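Local coordinates for protein ppBat (Bacteroides thetaiotaomicron VPI-5482, PDB 3CNE) that binds flavins such as lumichrome, riboflavin, FMN and FAD as a homodimer and may serve to store them, at residues A2-V7 with G29-V34. Numbering follows the deposited sequence.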
ATOM      1  N   ALA A   2       5.903  11.075  21.024  1.00 40.52           N
ATOM      2  CA  ALA A   2       5.674  10.157  22.173  1.00 40.03           C
ATOM      3  C   ALA A   2       6.199   8.770  21.806  1.00 39.53           C
ATOM      4  O   ALA A   2       7.409   8.516  21.887  1.00 39.61           O
ATOM      5  CB  ALA A   2       4.174  10.093  22.523  1.00 40.75           C
ATOM      6  N   LYS A   3       5.283   7.895  21.383  1.00 38.23           N
ATOM      7  CA  LYS A   3       5.600   6.502  21.069  1.00 37.05           C
ATOM      8  C   LYS A   3       6.335   6.384  19.732  1.00 35.54           C
ATOM      9  O   LYS A   3       6.116   7.172  18.812  1.00 35.60           O
ATOM     10  CB  LYS A   3       4.324   5.657  21.056  1.00 37.23           C
ATOM     11  CG  LYS A   3       3.411   5.852  22.274  1.00 39.31           C
ATOM     12  CD  LYS A   3       4.046   5.353  23.557  1.00 42.97           C
ATOM     13  CE  LYS A   3       2.982   5.168  24.634  1.00 45.37           C
ATOM     14  NZ  LYS A   3       1.959   4.168  24.196  1.00 46.02           N
ATOM     15  N   LYS A   4       7.234   5.415  19.641  1.00 33.50           N
ATOM     16  CA  LYS A   4       7.986   5.212  18.409  1.00 31.68           C
ATOM     17  C   LYS A   4       7.842   3.756  17.939  1.00 29.43           C
ATOM     18  O   LYS A   4       7.896   2.850  18.749  1.00 28.45           O
ATOM     19  CB  LYS A   4       9.444   5.596  18.614  1.00 32.30           C
ATOM     20  CG  LYS A   4       9.604   6.997  19.191  1.00 36.50           C
ATOM     21  CD  LYS A   4      11.015   7.534  19.029  1.00 42.49           C
ATOM     22  CE  LYS A   4      11.179   8.867  19.773  1.00 45.64           C
ATOM     23  NZ  LYS A   4      12.526   9.471  19.495  1.00 48.05           N
ATOM     24  N   VAL A   5       7.636   3.566  16.634  1.00 27.30           N
ATOM     25  CA  VAL A   5       7.390   2.241  16.051  1.00 25.55           C
ATOM     26  C   VAL A   5       8.562   1.869  15.163  1.00 25.08           C
ATOM     27  O   VAL A   5       8.966   2.652  14.297  1.00 24.99           O
ATOM     28  CB  VAL A   5       6.085   2.220  15.164  1.00 25.52           C
ATOM     29  CG1 VAL A   5       5.773   0.824  14.693  1.00 24.49           C
ATOM     30  CG2 VAL A   5       4.892   2.801  15.922  1.00 23.65           C
ATOM     31  N   ALA A   6       9.123   0.685  15.372  1.00 24.33           N
ATOM     32  CA  ALA A   6      10.051   0.147  14.397  1.00 22.82           C
ATOM     33  C   ALA A   6       9.256  -0.731  13.454  1.00 22.93           C
ATOM     34  O   ALA A   6       8.635  -1.720  13.865  1.00 21.87           O
ATOM     35  CB  ALA A   6      11.181  -0.644  15.075  1.00 23.12           C
ATOM     36  N   VAL A   7       9.259  -0.348  12.175  1.00 22.30           N
ATOM     37  CA  VAL A   7       8.610  -1.113  11.137  1.00 22.19           C
ATOM     38  C   VAL A   7       9.637  -1.981  10.392  1.00 22.60           C
ATOM     39  O   VAL A   7      10.630  -1.471   9.869  1.00 22.98           O
ATOM     40  CB  VAL A   7       7.881  -0.178  10.150  1.00 22.26           C
ATOM     41  CG1 VAL A   7       7.138  -0.983   9.094  1.00 21.82           C
ATOM     42  CG2 VAL A   7       6.893   0.721  10.928  1.00 22.24           C
ATOM     43  N   GLY A  29       0.028  11.076  13.247  1.00 22.96           N
ATOM     44  CA  GLY A  29       1.230  11.653  13.857  1.00 23.18           C
ATOM     45  C   GLY A  29       2.041  10.724  14.746  1.00 23.40           C
ATOM     46  O   GLY A  29       2.710  11.174  15.667  1.00 23.83           O
ATOM     47  N   ILE A  30       2.007   9.423  14.472  1.00 23.82           N
ATOM     48  CA  ILE A  30       2.758   8.451  15.265  1.00 23.64           C
ATOM     49  C   ILE A  30       4.116   8.293  14.602  1.00 24.12           C
ATOM     50  O   ILE A  30       4.215   8.107  13.379  1.00 24.02           O
ATOM     51  CB  ILE A  30       2.003   7.073  15.325  1.00 24.08           C
ATOM     52  CG1 ILE A  30       0.697   7.191  16.122  1.00 22.80           C
ATOM     53  CG2 ILE A  30       2.904   5.980  15.909  1.00 24.81           C
ATOM     54  CD1 ILE A  30      -0.397   6.199  15.627  1.00 22.25           C
ATOM     55  N   SER A  31       5.169   8.377  15.404  1.00 24.44           N
ATOM     56  CA  SER A  31       6.518   8.309  14.894  1.00 24.76           C
ATOM     57  C   SER A  31       6.918   6.874  14.525  1.00 24.07           C
ATOM     58  O   SER A  31       6.666   5.947  15.288  1.00 24.44           O
ATOM     59  CB  SER A  31       7.476   8.841  15.968  1.00 25.68           C
ATOM     60  OG  SER A  31       8.804   8.754  15.506  1.00 28.72           O
ATOM     61  N   TYR A  32       7.589   6.707  13.389  1.00 24.04           N
ATOM     62  CA  TYR A  32       8.046   5.391  12.962  1.00 23.48           C
ATOM     63  C   TYR A  32       9.307   5.482  12.134  1.00 23.77           C
ATOM     64  O   TYR A  32       9.590   6.518  11.571  1.00 24.55           O
ATOM     65  CB  TYR A  32       6.946   4.661  12.185  1.00 22.57           C
ATOM     66  CG  TYR A  32       6.592   5.338  10.868  1.00 23.15           C
ATOM     67  CD1 TYR A  32       7.300   5.064   9.704  1.00 20.97           C
ATOM     68  CD2 TYR A  32       5.578   6.289  10.817  1.00 21.46           C
ATOM     69  CE1 TYR A  32       6.989   5.712   8.500  1.00 23.02           C
ATOM     70  CE2 TYR A  32       5.242   6.927   9.637  1.00 20.92           C
ATOM     71  CZ  TYR A  32       5.949   6.645   8.490  1.00 23.13           C
ATOM     72  OH  TYR A  32       5.598   7.308   7.341  1.00 24.54           O
ATOM     73  N   LYS A  33      10.047   4.376  12.058  1.00 23.70           N
ATOM     74  CA  LYS A  33      11.239   4.251  11.223  1.00 23.92           C
ATOM     75  C   LYS A  33      11.164   2.883  10.584  1.00 23.16           C
ATOM     76  O   LYS A  33      10.822   1.920  11.257  1.00 22.72           O
ATOM     77  CB  LYS A  33      12.493   4.362  12.082  1.00 24.91           C
ATOM     78  CG  LYS A  33      13.796   4.242  11.313  1.00 26.61           C
ATOM     79  CD  LYS A  33      14.986   4.615  12.184  1.00 27.64           C
ATOM     80  CE  LYS A  33      16.272   4.360  11.417  1.00 30.28           C
ATOM     81  NZ  LYS A  33      17.521   4.754  12.187  1.00 33.23           N
ATOM     82  N   VAL A  34      11.446   2.809   9.282  1.00 23.17           N
ATOM     83  CA  VAL A  34      11.261   1.587   8.514  1.00 23.38           C
ATOM     84  C   VAL A  34      12.630   0.949   8.242  1.00 23.40           C
ATOM     85  O   VAL A  34      13.513   1.593   7.647  1.00 23.33           O
ATOM     86  CB  VAL A  34      10.471   1.834   7.166  1.00 23.25           C
ATOM     87  CG1 VAL A  34      10.164   0.500   6.484  1.00 23.24           C
ATOM     88  CG2 VAL A  34       9.152   2.617   7.402  1.00 22.61           C
TER
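V7 and V5, on the edge of strand 4-9 that faces strand 31-36, meet V34 and Y32 on one face of the sheet. V7 sits between these two: its CB lies 4.1 Å from CG2 of V34, while its CG2, anti to the carbonyl carbon, reaches CB of Y32 (4.1 Å), the side chains meeting at a slant. V5 turns its own CG2 the same way, back toward the start of the strand, and obliquely meets CG2 of I30, just before strand 31-36, at 3.7 Å. Of the Y32 side chain only CB reaches V5 (3.9 Å to its CB), while Y32 CA makes a CA-H...O contact with V5 O. With CG between the backbone N and the carbonyl carbon (chi1 65°), the Y32 side chain leads away from strand 4-9; it touches L22 and packs on S47 of the second subunit. On the other face S31 contributes chiefly CB, 3.6 Å from O of K3. The backbones run parallel, and V5 brackets Y32 with two bonds, V5 N to S31 O (2.9 Å) and K33 N to V5 O (3.0 Å). V7 N donates to K33 O, nearly straight at 170°. Helix 15-27 covers the valine face with L18 and F25, completing the beta-alpha-beta unit that opens the Rossmann-like DJ-1/PfpI sandwich.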